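PDB 4XRW: BexL, which probably catalyses aromatisation and cyclisation of a polyketide chain, as a di-domain aromatase/cyclase of the BE-7585A biosynthetic pathway. Local coordinates for residues His129-Val134 and Arg146-Asn151; Ile69-Thr74 and Lys80-Arg85. One frame throughout, in Å; residues are numbered along the deposited sequence.

Contact 1. Residues His129-Val134 and Arg146-Asn151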
# COMPACT_ATOMS: atom_id res chain seq x y z
N HIS A 129 2.23 -21.29 9.70
CA HIS A 129 1.91 -21.75 8.35
C HIS A 129 1.75 -23.24 8.33
O HIS A 129 2.38 -23.97 9.11
CB HIS A 129 2.98 -21.33 7.35
CG HIS A 129 2.99 -19.87 7.05
ND1 HIS A 129 3.70 -18.94 7.79
CD2 HIS A 129 2.34 -19.16 6.09
CE1 HIS A 129 3.50 -17.74 7.30
NE2 HIS A 129 2.68 -17.84 6.27
N ALA A 130 0.92 -23.71 7.41
CA ALA A 130 0.78 -25.12 7.14
C ALA A 130 0.81 -25.26 5.64
O ALA A 130 0.04 -24.59 4.96
CB ALA A 130 -0.52 -25.64 7.73
N TYR A 131 1.67 -26.12 5.12
CA TYR A 131 1.78 -26.26 3.68
C TYR A 131 2.19 -27.63 3.24
O TYR A 131 2.74 -28.43 4.02
CB TYR A 131 2.79 -25.25 3.13
CG TYR A 131 4.04 -25.19 3.95
CD1 TYR A 131 5.16 -25.94 3.62
CD2 TYR A 131 4.10 -24.38 5.07
CE1 TYR A 131 6.31 -25.88 4.40
CE2 TYR A 131 5.20 -24.31 5.83
CZ TYR A 131 6.31 -25.06 5.52
OH TYR A 131 7.39 -24.94 6.34
N ARG A 132 1.93 -27.91 1.97
CA ARG A 132 2.50 -29.10 1.38
C ARG A 132 2.81 -28.87 -0.08
O ARG A 132 2.32 -27.93 -0.72
CB ARG A 132 1.59 -30.31 1.57
CG ARG A 132 0.14 -30.13 1.23
CD ARG A 132 -0.60 -31.46 1.42
NE ARG A 132 -0.04 -32.51 0.57
CZ ARG A 132 -0.68 -33.61 0.19
NH1 ARG A 132 -1.93 -33.84 0.56
NH2 ARG A 132 -0.06 -34.49 -0.59
N ALA A 133 3.65 -29.75 -0.59
CA ALA A 133 4.13 -29.68 -1.94
C ALA A 133 3.27 -30.58 -2.82
O ALA A 133 2.67 -31.54 -2.33
CB ALA A 133 5.62 -30.08 -2.00
N VAL A 134 3.23 -30.29 -4.11
CA VAL A 134 2.45 -31.10 -5.03
C VAL A 134 3.11 -32.48 -5.09
O VAL A 134 4.30 -32.59 -5.30
CB VAL A 134 2.39 -30.45 -6.42
CG1 VAL A 134 1.76 -31.39 -7.42
CG2 VAL A 134 1.62 -29.11 -6.36
N ARG A 146 12.08 -23.13 2.94
CA ARG A 146 13.01 -22.03 3.01
C ARG A 146 12.33 -20.72 2.65
O ARG A 146 12.62 -19.68 3.23
CB ARG A 146 14.22 -22.28 2.10
CG ARG A 146 15.18 -23.32 2.68
CD ARG A 146 16.53 -23.34 1.98
NE ARG A 146 16.35 -23.73 0.60
CZ ARG A 146 16.41 -24.98 0.15
NH1 ARG A 146 16.71 -25.99 0.95
NH2 ARG A 146 16.18 -25.20 -1.13
N ALA A 147 11.42 -20.81 1.69
CA ALA A 147 10.67 -19.64 1.24
C ALA A 147 9.80 -19.10 2.36
O ALA A 147 9.77 -17.89 2.58
CB ALA A 147 9.82 -20.01 0.03
N VAL A 148 9.06 -19.99 3.01
CA VAL A 148 8.19 -19.61 4.11
C VAL A 148 9.01 -19.00 5.25
O VAL A 148 8.63 -17.97 5.83
CB VAL A 148 7.35 -20.81 4.61
CG1 VAL A 148 6.62 -20.49 5.92
CG2 VAL A 148 6.39 -21.25 3.54
N ASP A 149 10.16 -19.61 5.53
CA ASP A 149 11.02 -19.10 6.62
C ASP A 149 11.53 -17.69 6.35
O ASP A 149 11.44 -16.82 7.21
CB ASP A 149 12.19 -20.04 6.85
CG ASP A 149 13.09 -19.55 7.99
OD1 ASP A 149 12.58 -19.45 9.12
OD2 ASP A 149 14.26 -19.23 7.75
N THR A 150 12.11 -17.51 5.18
CA THR A 150 12.60 -16.23 4.69
C THR A 150 11.46 -15.19 4.69
O THR A 150 11.57 -14.10 5.27
CB THR A 150 13.18 -16.39 3.27
OG1 THR A 150 14.34 -17.24 3.31
CG2 THR A 150 13.56 -15.05 2.66
N ASN A 151 10.33 -15.54 4.07
CA ASN A 151 9.25 -14.58 3.99
C ASN A 151 8.62 -14.24 5.34
O ASN A 151 8.34 -13.08 5.61
CB ASN A 151 8.16 -15.08 3.03
CG ASN A 151 7.22 -13.98 2.64
OD1 ASN A 151 7.57 -13.12 1.83
ND2 ASN A 151 6.04 -13.96 3.25

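Contact 2. Residues Ile69-Thr74 and Lys80-Arg85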
# COMPACT_ATOMS: atom_id res chain seq x y z
N ILE A 69 -10.81 -12.22 0.14
CA ILE A 69 -10.21 -10.93 -0.17
C ILE A 69 -9.27 -11.10 -1.36
O ILE A 69 -8.81 -12.21 -1.66
CB ILE A 69 -9.43 -10.30 1.04
CG1 ILE A 69 -8.34 -11.28 1.55
CG2 ILE A 69 -10.40 -9.91 2.11
CD1 ILE A 69 -7.42 -10.70 2.59
N ARG A 70 -9.09 -9.99 -2.06
CA ARG A 70 -8.19 -9.88 -3.19
C ARG A 70 -7.10 -8.89 -2.80
O ARG A 70 -7.39 -7.77 -2.39
CB ARG A 70 -8.90 -9.40 -4.48
CG ARG A 70 -7.97 -9.48 -5.66
CD ARG A 70 -8.62 -9.14 -7.00
NE ARG A 70 -9.79 -9.98 -7.25
CZ ARG A 70 -9.73 -11.19 -7.81
NH1 ARG A 70 -8.57 -11.72 -8.20
NH2 ARG A 70 -10.86 -11.88 -7.99
N ILE A 71 -5.87 -9.36 -2.90
CA ILE A 71 -4.69 -8.64 -2.44
C ILE A 71 -3.87 -8.28 -3.68
O ILE A 71 -3.57 -9.14 -4.51
CB ILE A 71 -3.84 -9.49 -1.52
CG1 ILE A 71 -4.61 -9.89 -0.25
CG2 ILE A 71 -2.58 -8.75 -1.12
CD1 ILE A 71 -4.17 -11.24 0.29
N TRP A 72 -3.53 -7.00 -3.80
CA TRP A 72 -2.57 -6.55 -4.79
C TRP A 72 -1.26 -6.18 -4.06
O TRP A 72 -1.26 -5.40 -3.08
CB TRP A 72 -3.08 -5.33 -5.59
CG TRP A 72 -4.22 -5.55 -6.51
CD1 TRP A 72 -4.18 -5.74 -7.89
CD2 TRP A 72 -5.58 -5.58 -6.15
NE1 TRP A 72 -5.44 -5.89 -8.37
CE2 TRP A 72 -6.32 -5.81 -7.32
CE3 TRP A 72 -6.25 -5.43 -4.95
CZ2 TRP A 72 -7.69 -5.88 -7.31
CZ3 TRP A 72 -7.63 -5.52 -4.95
CH2 TRP A 72 -8.33 -5.75 -6.13
N ALA A 73 -0.14 -6.70 -4.55
CA ALA A 73 1.17 -6.46 -3.93
C ALA A 73 2.30 -6.39 -4.95
O ALA A 73 2.17 -6.81 -6.11
CB ALA A 73 1.47 -7.55 -2.93
N THR A 74 3.42 -5.86 -4.49
CA THR A 74 4.56 -5.56 -5.38
C THR A 74 5.34 -6.82 -5.78
O THR A 74 5.94 -6.86 -6.86
CB THR A 74 5.49 -4.51 -4.72
OG1 THR A 74 5.91 -4.99 -3.44
CG2 THR A 74 4.71 -3.25 -4.48
N LYS A 80 1.37 -8.28 -8.63
CA LYS A 80 0.38 -9.28 -8.94
C LYS A 80 -0.75 -9.21 -7.94
O LYS A 80 -0.65 -8.50 -6.94
CB LYS A 80 0.99 -10.68 -8.93
CG LYS A 80 1.66 -11.06 -7.62
CD LYS A 80 2.34 -12.47 -7.71
CE LYS A 80 3.23 -12.70 -8.99
NZ LYS A 80 4.50 -11.86 -9.18
N ASN A 81 -1.85 -9.87 -8.26
CA ASN A 81 -2.93 -10.04 -7.29
C ASN A 81 -3.26 -11.51 -7.11
O ASN A 81 -2.98 -12.35 -7.97
CB ASN A 81 -4.17 -9.22 -7.66
CG ASN A 81 -5.03 -9.85 -8.72
OD1 ASN A 81 -5.72 -10.83 -8.46
ND2 ASN A 81 -5.06 -9.25 -9.89
N TRP A 82 -3.81 -11.81 -5.93
CA TRP A 82 -4.29 -13.16 -5.61
C TRP A 82 -5.42 -13.05 -4.60
O TRP A 82 -5.69 -11.97 -4.06
CB TRP A 82 -3.16 -14.04 -5.08
CG TRP A 82 -2.64 -13.68 -3.74
CD1 TRP A 82 -3.04 -14.18 -2.53
CD2 TRP A 82 -1.60 -12.74 -3.46
NE1 TRP A 82 -2.30 -13.62 -1.52
CE2 TRP A 82 -1.42 -12.72 -2.06
CE3 TRP A 82 -0.81 -11.91 -4.26
CZ2 TRP A 82 -0.48 -11.90 -1.45
CZ3 TRP A 82 0.13 -11.09 -3.64
CH2 TRP A 82 0.29 -11.10 -2.25
N THR A 83 -6.13 -14.14 -4.38
CA THR A 83 -7.22 -14.15 -3.42
C THR A 83 -6.88 -15.10 -2.27
O THR A 83 -6.07 -16.04 -2.40
CB THR A 83 -8.55 -14.55 -4.08
OG1 THR A 83 -8.39 -15.80 -4.75
CG2 THR A 83 -8.98 -13.51 -5.09
N SER A 84 -7.48 -14.77 -1.15
CA SER A 84 -7.29 -15.45 0.11
C SER A 84 -8.65 -15.55 0.80
O SER A 84 -9.46 -14.61 0.78
CB SER A 84 -6.28 -14.67 0.98
OG SER A 84 -5.98 -15.36 2.20
N ARG A 85 -8.88 -16.69 1.43
CA ARG A 85 -10.04 -16.89 2.27
C ARG A 85 -9.63 -16.83 3.71
O ARG A 85 -8.67 -17.49 4.09
CB ARG A 85 -10.70 -18.23 1.97
CG ARG A 85 -11.94 -18.50 2.79
CD ARG A 85 -12.59 -19.79 2.38
NE ARG A 85 -13.90 -19.93 3.00
CZ ARG A 85 -15.06 -19.71 2.38
NH1 ARG A 85 -15.10 -19.35 1.09
NH2 ARG A 85 -16.19 -19.86 3.04

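Contact 1. Residues His129-Val134 and Arg146-Asn151
Val-148 reaches from its helix to two aromatic side chains of the facing strand, His-129 and Tyr-131, and meets both with its methyls. CG1 lies over a face of the imidazole, 4.1 Å from the centroid of the His-129 ring and 29° off its normal, so the approach is a CH-pi contact over the face. The imidazole atom nearest Val-148 CG1 is His-129 ND1, at 3.8 Å, and the two side chains run past each other in opposite senses. CG2 takes the phenol: it stands 4.2 Å from the centroid of the Tyr-131 ring, 19° off the normal. The methyl is displaced toward the rim, where Tyr-131 CE2 is 4.0 Å from Val-148 CG2. CG1 serves mainly the imidazole but also comes within 4.1 Å of Tyr-131 CE2.

The valine torsion is consistent with this double contact. With CG1 anti to the backbone N (chi1 170°) and CG2 anti to the carbonyl carbon, both methyls splay toward the strand. On the strand, His-129 and Tyr-131 are two residues apart and therefore project from the same side of the sheet; CB of His-129 lies in the plane of the phenol ring, at its edge. No hydrogen bond links the two segments, and only 133 Å² is buried between them, so the evidence is for a small apolar contact. The hydroxyl of Tyr-131 is hydrogen-bonded to Asp-145, also on the helix, which adds a polar tie beside the methyl contact. Met-109 of strand 106-117 touches both Tyr-131 and Val-148, while Ser-152 meets His-129 one helical turn beyond the valine. Strand 123-133 thus packs on the long helix 138-166, the helix-against-curved-sheet packing of the helix-grip fold.

Contact 2. Residues Ile69-Thr74 and Lys80-Arg85
A beta hairpin, strands 67-73 and 80-89, brings these segments together as antiparallel neighbours, their short axes 4.6 Å apart. Three hydrogen-bonded pairs, Ile-69 with Ser-84, Ile-71 with Trp-82 and Ala-73 with Lys-80, fix the register through six backbone bonds; Ile-71 N to Trp-82 O measures 2.9 Å.

On the face bearing Arg-70, Trp-72, Asn-81 and Thr-83, Asn-81 and Arg-70 share one face of the Trp-72 indole, with Asn-81 CB and Arg-70 CG both over it toward the rim. Asn-81 CB lies 3.7 Å from the centroid of the five-membered ring of Trp-72, while Asn-81 OD1 turns to Arg-70 NH1 and accepts its hydrogen bond at 3.0 Å. That oxygen is in the guanidinium plane, but NH1 is tilted 34° from the carbonyl plane, and the two flat groups stand 87° apart. A bend at chi3 (-56°) turns the arginine's end over Thr-83, whose CG2 rests against one guanidinium face, 3.6 Å from Arg-70 NH1. Were Arg-70 replaced by an alanine, Asn-81 OD1 would probably lose this donor and the Thr-83 methyl its guanidinium cover.

On the other face, Ile-71 CG2 lies over the six-membered ring of Trp-82, 4.1 Å from its centroid, and Ile-71 CD1 reaches Trp-82 NE1 at 3.5 Å. Ala-73 CB adds a touch at Trp-82 CH2, 3.8 Å away. Chemically, backbone bonds set the pairing and both faces have CH-pi packing; the first adds the Arg-70 to Asn-81 bond, the only side-chain hydrogen bond between the segments.

How the contacts relate
Both contacts belong to the N-terminal of two similar seven-stranded units. Contact 2 closes first along the chain, and contact 1 opens later. Their centres lie about 18 Å apart and their nearest atoms about 8 Å, so they do not touch. They share one antiparallel sheet: strand 123-133 is next to its edge strand 22-30, and strands 67-73 and 80-89 are near the other edge, with 94-99 and 106-117 between. Contact 2 is strand pairing within that sheet; contact 1 joins the sheet to helix 138-166. A bound MES lies about 3 Å from the side chain of Ala-73, and a bound MES about 6 Å from that of His-129, which would fit a pocket here, possibly for a polyketide.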